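Local structure of sulfate permease family protein (Vibrio cholerae, 4DGH) at residues P18-V23 against T48-I53; L85-N90 against P113-A118; S6-Q11 against A118-L123. The protein probably acts as a membrane transporter of anions of the SulP family, of which this chain is the STAS domain. All coordinates share one frame; numbering follows the deposited sequence.

Contact 1. Residues P18-V23 against T48-I53; sequences PRELAV and TPQILI
Ala-22 sits between Ile-51 and Ile-53 of the neighbouring strand and is bonded to both; these bonds belong to the ladder of two adjacent parallel strands of the STAS domain, the pair joined through helix 32-44 in a beta-alpha-beta crossover. Its N gives a hydrogen bond to Ile-51 O at 2.9 Å, and its O receives Ile-53 N at 2.9 Å. One step earlier, Ile-51 N reaches Glu-20 O at 3.1 Å. CA-H...O contacts fill the spaces between these bonds, as from Leu-21 CA to Ile-51 O.

This ladder, packed on both faces, is the tight part. On the face carrying Leu-21, Ile-51, Val-23 and Ile-53, chi1 of 175° sets Leu-21 CG anti to the backbone N, and chi2 of 64° then brings CD1 toward the other strand, 3.7 Å from Ile-51 CG2 and 4.0 Å from Ile-53 CD1. Branched aliphatic residues suit this place because helix 115-128 covers it, with Leu-119 and Ala-122 lying on Leu-21. On the reverse face Ala-22 is small enough to let the ring of Pro-49 come close, and its CB lies 3.7 Å from Leu-52 CD1, while Met-42 of helix 32-44 packs on that proline. Along the outer edge of strand 21-25 a second subunit arrives: Asp-63 of that subunit accepts a hydrogen bond from Val-23 N and packs on Ala-22.

The looser side is the entry to the strands, at Arg-19, Glu-20 and Gln-50. Here a type I turn from Pro-18 to Leu-21 leads in, and long polar chains suit the more solvent-exposed setting. Arg-19 turns to a salt bridge with Glu-47, whereas Glu-20 bends at chi2 and carries its carboxylate away. Between the side chains of Glu-20 and Gln-50 the nearest approach is CB to CB at 3.9 Å.

Contact 2. Residues L85-N90 against P113-A118; sequences LISGAN and PVFEGA
Ser-87, the last residue of strand 83-87, faces Phe-115 and Ala-118 in the first turn of helix 115-128, where the C-terminal ends of the strands in the parallel STAS sheet meet the start of a covering helix. Followed outward, its CB lies 3.7 Å from Phe-115 CA and 3.9 Å from Ala-118 CB; the small side chains of Ser-87 and Ala-118 let strand and helix come this close. OG, turned between the backbone N and the carbonyl carbon (chi1 58°), then comes 3.6 Å from Phe-115 CA and meets the edge of the phenyl ring in its plane, 3.7 Å from CD1. The hydroxyl is buried here without any polar partner in the model. The same ring makes a cation-pi contact with Arg-55, a residue of the potassium site, which probably puts the ring in the surroundings of that site.

Deeper along the strand, Leu-85 directs CD2 at the helix backbone, 3.5 Å from Ala-118 O. Toward the surface the contact becomes polar and looser. Gly-88 turns the chain with a positive phi of 81°, a backbone shape that glycine adopts readily, and its N makes a weak hydrogen bond to Pro-113 O. A water gives that carbonyl a second partner, donating to Pro-113 O at 2.7 Å and to Ala-89 O at 2.7 Å.

Contact 3. Residues S6-Q11 against A118-L123; sequences SYELAQ and ALSAAL
Glu-8 lies against Leu-119, Ser-120 and Leu-123, and its different parts serve different neighbours. Its CB rests 3.6 Å from Leu-119 CD2, the two side chains sliding past each other in opposite directions. The chain then bends at chi2 (-52°), and the carboxylate comes over helix 115-128, with OE1 3.4 Å from Ser-120 CB. Ser-120 is small enough to allow this close passage, while its OG stays 3.9 Å from Glu-8 OE1. Leu-123 adds a methyl, CD1 lying 3.9 Å from the backbone O of Glu-8.

Beside this lies a purely apolar meeting. Leu-9 CD2 touches Leu-123 CD1 at 4.1 Å, the side chains crossing at about a right angle. A glutamate suits the partly exposed flank, since its methylenes can cover leucine while its acid end lies on the polar side; Leu-9 takes the buried flank.

The next shell holds the leucines from the sheet and from the loop that leads into it. Leu-119 and Leu-123 both touch Leu-21 of strand 21-25, and Leu-123 also rests on Pro-18 and His-12. The forked ends of the two leucines can thus serve sheet and outer helix together. Ser-120 is tied into its own helix through its backbone O, which bonds to Thr-124 OG1. Another acid, Glu-116, lies near Glu-8 but is modelled in two conformers, so the close approach of their carboxylates is doubtful.

The helix segments run nearly in the same direction, 28° apart, with their axes 9.9 Å from each other at closest approach. The result is a layered alpha/beta arrangement: the N-terminal helix packs on the C-terminal helix of the STAS fold, which itself covers the parallel sheet.

Overall arrangement
Contact 1 belongs to the buried sheet, contact 2 is buried at the sheet but opens toward solvent at its loops, and contact 3, though its leucines are buried, lies farthest from the centre of the chain. Strands 51-55 and 83-87 are neighbours, so contacts 1 and 2 share one sheet, while contacts 2 and 3 share helix 115-128 and Ala-118. Leu-21 and Ile-53 of contact 1 also pack on Leu-119 of contact 3. Chemistry follows position: regular backbone bonds join the strands, mixed packing with one weak bond and a water joins strand end to helix start, and the two helices meet by packing, with no hydrogen bond between the segments.

Contact 1. Residues P18-V23 against T48-I53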
loop_
_atom_site.group_PDB
_atom_site.type_symbol
_atom_site.label_atom_id
_atom_site.label_comp_id
_atom_site.label_asym_id
_atom_site.label_seq_id
_atom_site.Cartn_x
_atom_site.Cartn_y
_atom_site.Cartn_z
ATOM N N PRO A 18 -5.055 26.703 3.301
ATOM C CA PRO A 18 -4.732 27.615 2.170
ATOM C C PRO A 18 -3.832 26.979 1.163
ATOM O O PRO A 18 -3.087 26.017 1.468
ATOM C CB PRO A 18 -4.054 28.793 2.818
ATOM C CG PRO A 18 -3.420 28.191 4.056
ATOM C CD PRO A 18 -4.296 27.040 4.510
ATOM N N ARG A 19 -3.907 27.533 -0.047
ATOM C CA ARG A 19 -3.159 27.018 -1.182
ATOM C C ARG A 19 -1.640 26.893 -0.899
ATOM O O ARG A 19 -0.970 26.007 -1.471
ATOM C CB ARG A 19 -3.287 28.053 -2.321
ATOM C CG ARG A 19 -3.587 27.424 -3.642
ATOM C CD ARG A 19 -3.954 28.542 -4.621
ATOM N NE ARG A 19 -2.813 29.439 -4.618
ATOM C CZ ARG A 19 -1.825 29.331 -5.497
ATOM N NH1 ARG A 19 -1.923 28.417 -6.461
ATOM N NH2 ARG A 19 -0.772 30.137 -5.431
ATOM N N GLU A 20 -1.109 27.835 -0.116
ATOM C CA GLU A 20 0.298 27.826 0.292
ATOM C C GLU A 20 0.797 26.739 1.227
ATOM O O GLU A 20 2.011 26.635 1.368
ATOM C CB GLU A 20 0.799 29.190 0.832
ATOM C CG GLU A 20 0.572 30.264 -0.178
ATOM C CD GLU A 20 -0.780 30.915 -0.011
ATOM O OE1 GLU A 20 -1.804 30.332 0.534
ATOM O OE2 GLU A 20 -0.770 32.107 -0.330
ATOM N N LEU A 21 -0.097 25.926 1.831
ATOM C CA LEU A 21 0.372 24.978 2.850
ATOM C C LEU A 21 -0.060 23.562 2.442
ATOM O O LEU A 21 -1.241 23.342 2.080
ATOM C CB LEU A 21 -0.305 25.367 4.153
ATOM C CG LEU A 21 -0.043 24.427 5.319
ATOM C CD1 LEU A 21 1.444 24.487 5.633
ATOM C CD2 LEU A 21 -0.827 24.951 6.480
ATOM N N ALA A 22 0.850 22.601 2.552
ATOM C CA ALA A 22 0.548 21.198 2.317
ATOM C C ALA A 22 0.938 20.429 3.598
ATOM O O ALA A 22 1.693 20.911 4.461
ATOM C CB ALA A 22 1.294 20.697 1.088
ATOM N N VAL A 23 0.391 19.234 3.732
ATOM C CA VAL A 23 0.610 18.467 4.951
ATOM C C VAL A 23 0.774 17.032 4.435
ATOM O O VAL A 23 -0.056 16.545 3.611
ATOM C CB VAL A 23 -0.604 18.550 5.876
ATOM C CG1 VAL A 23 -0.384 17.565 7.032
ATOM C CG2 VAL A 23 -0.784 19.964 6.401
ATOM N N THR A 48 3.862 24.360 -6.555
ATOM C CA THR A 48 4.247 23.828 -5.248
ATOM C C THR A 48 3.788 24.705 -4.087
ATOM O O THR A 48 3.647 25.923 -4.197
ATOM C CB THR A 48 5.767 23.488 -5.176
ATOM O OG1 THR A 48 6.543 24.660 -5.491
ATOM C CG2 THR A 48 6.127 22.339 -6.180
ATOM N N PRO A 49 3.563 24.073 -2.902
ATOM C CA PRO A 49 3.174 24.876 -1.760
ATOM C C PRO A 49 4.400 25.716 -1.294
ATOM O O PRO A 49 5.510 25.361 -1.626
ATOM C CB PRO A 49 2.811 23.791 -0.681
ATOM C CG PRO A 49 3.602 22.567 -1.069
ATOM C CD PRO A 49 3.874 22.668 -2.581
ATOM N N GLN A 50 4.165 26.815 -0.567
ATOM C CA GLN A 50 5.209 27.553 0.173
ATOM C C GLN A 50 5.818 26.718 1.365
ATOM O O GLN A 50 7.039 26.744 1.615
ATOM C CB GLN A 50 4.649 28.947 0.633
ATOM C CG GLN A 50 5.580 29.798 1.532
ATOM C CD GLN A 50 4.950 31.046 2.200
ATOM O OE1 GLN A 50 3.894 31.540 1.792
ATOM N NE2 GLN A 50 5.578 31.523 3.254
ATOM N N ILE A 51 4.949 26.029 2.106
ATOM C CA ILE A 51 5.271 25.304 3.330
ATOM C C ILE A 51 4.698 23.894 3.275
ATOM O O ILE A 51 3.506 23.675 2.877
ATOM C CB ILE A 51 4.732 26.018 4.600
ATOM C CG1 ILE A 51 5.294 27.493 4.645
ATOM C CG2 ILE A 51 5.065 25.228 5.887
ATOM C CD1 ILE A 51 4.789 28.332 5.823
ATOM N N LEU A 52 5.498 22.929 3.714
ATOM C CA LEU A 52 5.021 21.541 3.826
ATOM C C LEU A 52 5.280 21.029 5.251
ATOM O O LEU A 52 6.458 20.968 5.689
ATOM C CB LEU A 52 5.738 20.665 2.807
ATOM C CG LEU A 52 5.477 19.165 2.994
ATOM C CD1 LEU A 52 4.011 18.780 2.816
ATOM C CD2 LEU A 52 6.392 18.307 2.148
ATOM N N ILE A 53 4.212 20.647 5.958
ATOM C CA ILE A 53 4.363 20.008 7.258
ATOM C C ILE A 53 4.454 18.512 7.057
ATOM O O ILE A 53 3.550 17.878 6.500
ATOM C CB ILE A 53 3.257 20.396 8.255
ATOM C CG1 ILE A 53 3.224 21.973 8.361
ATOM C CG2 ILE A 53 3.411 19.693 9.593
ATOM C CD1 ILE A 53 1.945 22.449 9.058
#

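Contact 2. Residues L85-N90 against P113-A118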
loop_
_atom_site.group_PDB
_atom_site.type_symbol
_atom_site.label_atom_id
_atom_site.label_comp_id
_atom_site.label_asym_id
_atom_site.label_seq_id
_atom_site.Cartn_x
_atom_site.Cartn_y
_atom_site.Cartn_z
ATOM N N LEU A 85 8.448 21.970 7.540
ATOM C CA LEU A 85 8.359 21.845 8.988
ATOM C C LEU A 85 8.169 20.355 9.346
ATOM O O LEU A 85 7.582 19.616 8.573
ATOM C CB LEU A 85 7.165 22.614 9.571
ATOM C CG LEU A 85 7.153 24.150 9.658
ATOM C CD1 LEU A 85 7.978 24.896 8.638
ATOM C CD2 LEU A 85 5.782 24.755 9.904
ATOM N N ILE A 86 8.613 19.965 10.553
ATOM C CA ILE A 86 8.415 18.633 11.003
ATOM C C ILE A 86 7.630 18.709 12.313
ATOM O O ILE A 86 7.935 19.578 13.202
ATOM C CB ILE A 86 9.774 18.021 11.241
ATOM C CG1 ILE A 86 10.495 17.736 9.881
ATOM C CG2 ILE A 86 9.642 16.785 12.132
ATOM C CD1 ILE A 86 11.920 17.239 10.164
ATOM N N SER A 87 6.641 17.838 12.482
ATOM C CA SER A 87 5.915 17.778 13.776
ATOM C C SER A 87 5.757 16.357 14.253
ATOM O O SER A 87 5.783 15.461 13.470
ATOM C CB SER A 87 4.522 18.393 13.638
ATOM O OG SER A 87 3.707 17.749 12.637
ATOM N N GLY A 88 5.551 16.202 15.572
ATOM C CA GLY A 88 5.058 14.974 16.146
ATOM C C GLY A 88 6.077 13.858 16.373
ATOM O O GLY A 88 5.670 12.750 16.713
ATOM N N ALA A 89 7.387 14.115 16.205
ATOM C CA ALA A 89 8.379 13.017 16.442
ATOM C C ALA A 89 8.242 12.540 17.893
ATOM O O ALA A 89 8.188 13.388 18.780
ATOM C CB ALA A 89 9.824 13.460 16.187
ATOM N N ASN A 90 8.177 11.242 18.160
ATOM C CA ASN A 90 8.204 10.819 19.581
ATOM C C ASN A 90 9.543 11.136 20.241
ATOM O O ASN A 90 10.425 11.633 19.585
ATOM C CB ASN A 90 7.832 9.385 19.782
ATOM C CG ASN A 90 8.830 8.411 19.157
ATOM O OD1 ASN A 90 10.053 8.556 19.269
ATOM N ND2 ASN A 90 8.281 7.329 18.626
ATOM N N PRO A 113 6.920 19.937 18.579
ATOM C CA PRO A 113 6.513 18.725 19.256
ATOM C C PRO A 113 5.156 18.210 18.790
ATOM O O PRO A 113 4.983 16.999 18.759
ATOM C CB PRO A 113 6.466 19.136 20.763
ATOM C CG PRO A 113 7.388 20.290 20.839
ATOM C CD PRO A 113 7.227 21.046 19.518
ATOM N N VAL A 114 4.197 19.060 18.391
ATOM C CA VAL A 114 2.884 18.498 17.948
ATOM C C VAL A 114 2.374 19.276 16.764
ATOM O O VAL A 114 2.764 20.409 16.520
ATOM C CB VAL A 114 1.694 18.569 18.998
ATOM C CG1 VAL A 114 1.615 17.328 19.847
ATOM C CG2 VAL A 114 1.727 19.825 19.831
ATOM N N PHE A 115 1.489 18.639 16.045
ATOM C CA PHE A 115 1.104 19.107 14.745
ATOM C C PHE A 115 0.419 20.453 14.891
ATOM O O PHE A 115 0.649 21.296 14.094
ATOM C CB PHE A 115 0.163 18.060 14.156
ATOM C CG PHE A 115 -0.499 18.513 12.909
ATOM C CD1 PHE A 115 0.251 18.836 11.803
ATOM C CD2 PHE A 115 -1.849 18.676 12.886
ATOM C CE1 PHE A 115 -0.350 19.265 10.626
ATOM C CE2 PHE A 115 -2.487 19.139 11.729
ATOM C CZ PHE A 115 -1.733 19.400 10.587
ATOM N N GLU A 116 -0.386 20.654 15.944
ATOM C CA GLU A 116 -1.147 21.899 15.980
ATOM C C GLU A 116 -0.217 23.093 16.121
ATOM O O GLU A 116 -0.459 24.182 15.560
ATOM C CB GLU A 116 -2.142 21.883 17.126
ATOM C CG GLU A 116 -3.196 22.907 16.893
ATOM C CD GLU A 116 -4.292 22.731 17.877
ATOM O OE1 GLU A 116 -4.339 21.596 18.434
ATOM O OE2 GLU A 116 -5.028 23.730 18.060
ATOM N N GLY A 117 0.903 22.902 16.797
ATOM C CA GLY A 117 1.802 24.079 16.824
ATOM C C GLY A 117 2.516 24.341 15.461
ATOM O O GLY A 117 2.766 25.515 15.082
ATOM N N ALA A 118 2.822 23.280 14.708
ATOM C CA ALA A 118 3.377 23.481 13.322
ATOM C C ALA A 118 2.362 24.166 12.409
ATOM O O ALA A 118 2.715 25.073 11.645
ATOM C CB ALA A 118 3.759 22.077 12.733
HETATM O O HOH W 1 6.666 15.303 19.918
#

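Contact 3. Residues S6-Q11 against A118-L123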
loop_
_atom_site.group_PDB
_atom_site.type_symbol
_atom_site.label_atom_id
_atom_site.label_comp_id
_atom_site.label_asym_id
_atom_site.label_seq_id
_atom_site.Cartn_x
_atom_site.Cartn_y
_atom_site.Cartn_z
ATOM N N SER A 6 -9.195 21.499 11.723
ATOM C CA SER A 6 -10.342 22.405 11.686
ATOM C C SER A 6 -10.293 23.494 12.801
ATOM O O SER A 6 -10.666 24.632 12.577
ATOM C CB SER A 6 -11.690 21.644 11.641
ATOM O OG SER A 6 -12.038 21.213 12.939
ATOM N N TYR A 7 -9.790 23.164 13.972
ATOM C CA TYR A 7 -9.721 24.157 15.038
ATOM C C TYR A 7 -8.747 25.313 14.725
ATOM O O TYR A 7 -9.075 26.481 14.906
ATOM C CB TYR A 7 -9.257 23.557 16.346
ATOM C CG TYR A 7 -9.249 24.573 17.466
ATOM C CD1 TYR A 7 -10.462 25.082 17.944
ATOM C CD2 TYR A 7 -8.051 24.994 18.082
ATOM C CE1 TYR A 7 -10.500 25.982 18.965
ATOM C CE2 TYR A 7 -8.085 25.921 19.137
ATOM C CZ TYR A 7 -9.301 26.405 19.555
ATOM O OH TYR A 7 -9.427 27.329 20.569
ATOM N N GLU A 8 -7.535 24.960 14.328
ATOM C CA GLU A 8 -6.542 26.004 13.983
ATOM C C GLU A 8 -6.945 26.817 12.762
ATOM O O GLU A 8 -6.748 28.048 12.735
ATOM C CB GLU A 8 -5.172 25.421 13.706
ATOM C CG GLU A 8 -4.357 25.193 14.909
ATOM C CD GLU A 8 -4.232 26.427 15.808
ATOM O OE1 GLU A 8 -3.967 27.554 15.335
ATOM O OE2 GLU A 8 -4.424 26.233 17.014
ATOM N N LEU A 9 -7.530 26.145 11.788
ATOM C CA LEU A 9 -8.087 26.875 10.626
ATOM C C LEU A 9 -9.106 27.926 11.072
ATOM O O LEU A 9 -8.992 29.129 10.684
ATOM C CB LEU A 9 -8.645 25.940 9.569
ATOM C CG LEU A 9 -7.579 25.112 8.758
ATOM C CD1 LEU A 9 -8.269 24.063 7.856
ATOM C CD2 LEU A 9 -6.679 25.981 7.867
ATOM N N ALA A 10 -10.047 27.524 11.943
ATOM C CA ALA A 10 -11.069 28.512 12.378
ATOM C C ALA A 10 -10.415 29.636 13.206
ATOM O O ALA A 10 -10.814 30.809 13.078
ATOM C CB ALA A 10 -12.192 27.834 13.156
ATOM N N GLN A 11 -9.405 29.324 14.016
ATOM C CA GLN A 11 -8.685 30.349 14.731
ATOM C C GLN A 11 -8.093 31.378 13.810
ATOM O O GLN A 11 -7.978 32.579 14.207
ATOM C CB GLN A 11 -7.630 29.766 15.643
ATOM C CG GLN A 11 -8.177 28.990 16.847
ATOM C CD GLN A 11 -8.988 29.863 17.819
ATOM O OE1 GLN A 11 -10.240 29.721 17.941
ATOM N NE2 GLN A 11 -8.300 30.778 18.502
ATOM N N ALA A 118 2.822 23.280 14.708
ATOM C CA ALA A 118 3.377 23.481 13.322
ATOM C C ALA A 118 2.362 24.166 12.409
ATOM O O ALA A 118 2.715 25.073 11.645
ATOM C CB ALA A 118 3.759 22.077 12.733
ATOM N N LEU A 119 1.080 23.751 12.528
ATOM C CA LEU A 119 -0.001 24.276 11.686
ATOM C C LEU A 119 -0.244 25.745 12.029
ATOM O O LEU A 119 -0.329 26.598 11.127
ATOM C CB LEU A 119 -1.308 23.438 11.876
ATOM C CG LEU A 119 -2.614 24.022 11.190
ATOM C CD1 LEU A 119 -2.297 24.015 9.702
ATOM C CD2 LEU A 119 -3.765 23.070 11.427
ATOM N N SER A 120 -0.348 26.042 13.320
ATOM C CA SER A 120 -0.440 27.430 13.807
ATOM C C SER A 120 0.728 28.305 13.284
ATOM O O SER A 120 0.541 29.401 12.664
ATOM C CB SER A 120 -0.542 27.407 15.368
ATOM O OG SER A 120 -0.316 28.736 15.834
ATOM N N ALA A 121 1.958 27.826 13.461
ATOM C CA ALA A 121 3.100 28.581 12.935
ATOM C C ALA A 121 3.061 28.792 11.425
ATOM O O ALA A 121 3.437 29.877 10.938
ATOM C CB ALA A 121 4.415 27.964 13.320
ATOM N N ALA A 122 2.627 27.796 10.681
ATOM C CA ALA A 122 2.635 27.923 9.215
ATOM C C ALA A 122 1.575 28.922 8.779
ATOM O O ALA A 122 1.805 29.789 7.879
ATOM C CB ALA A 122 2.285 26.577 8.552
ATOM N N LEU A 123 0.409 28.810 9.380
ATOM C CA LEU A 123 -0.719 29.704 8.971
ATOM C C LEU A 123 -0.338 31.140 9.326
ATOM O O LEU A 123 -0.633 32.082 8.565
ATOM C CB LEU A 123 -2.009 29.332 9.660
ATOM C CG LEU A 123 -2.632 27.957 9.298
ATOM C CD1 LEU A 123 -3.779 27.598 10.271
ATOM C CD2 LEU A 123 -3.091 28.078 7.861
#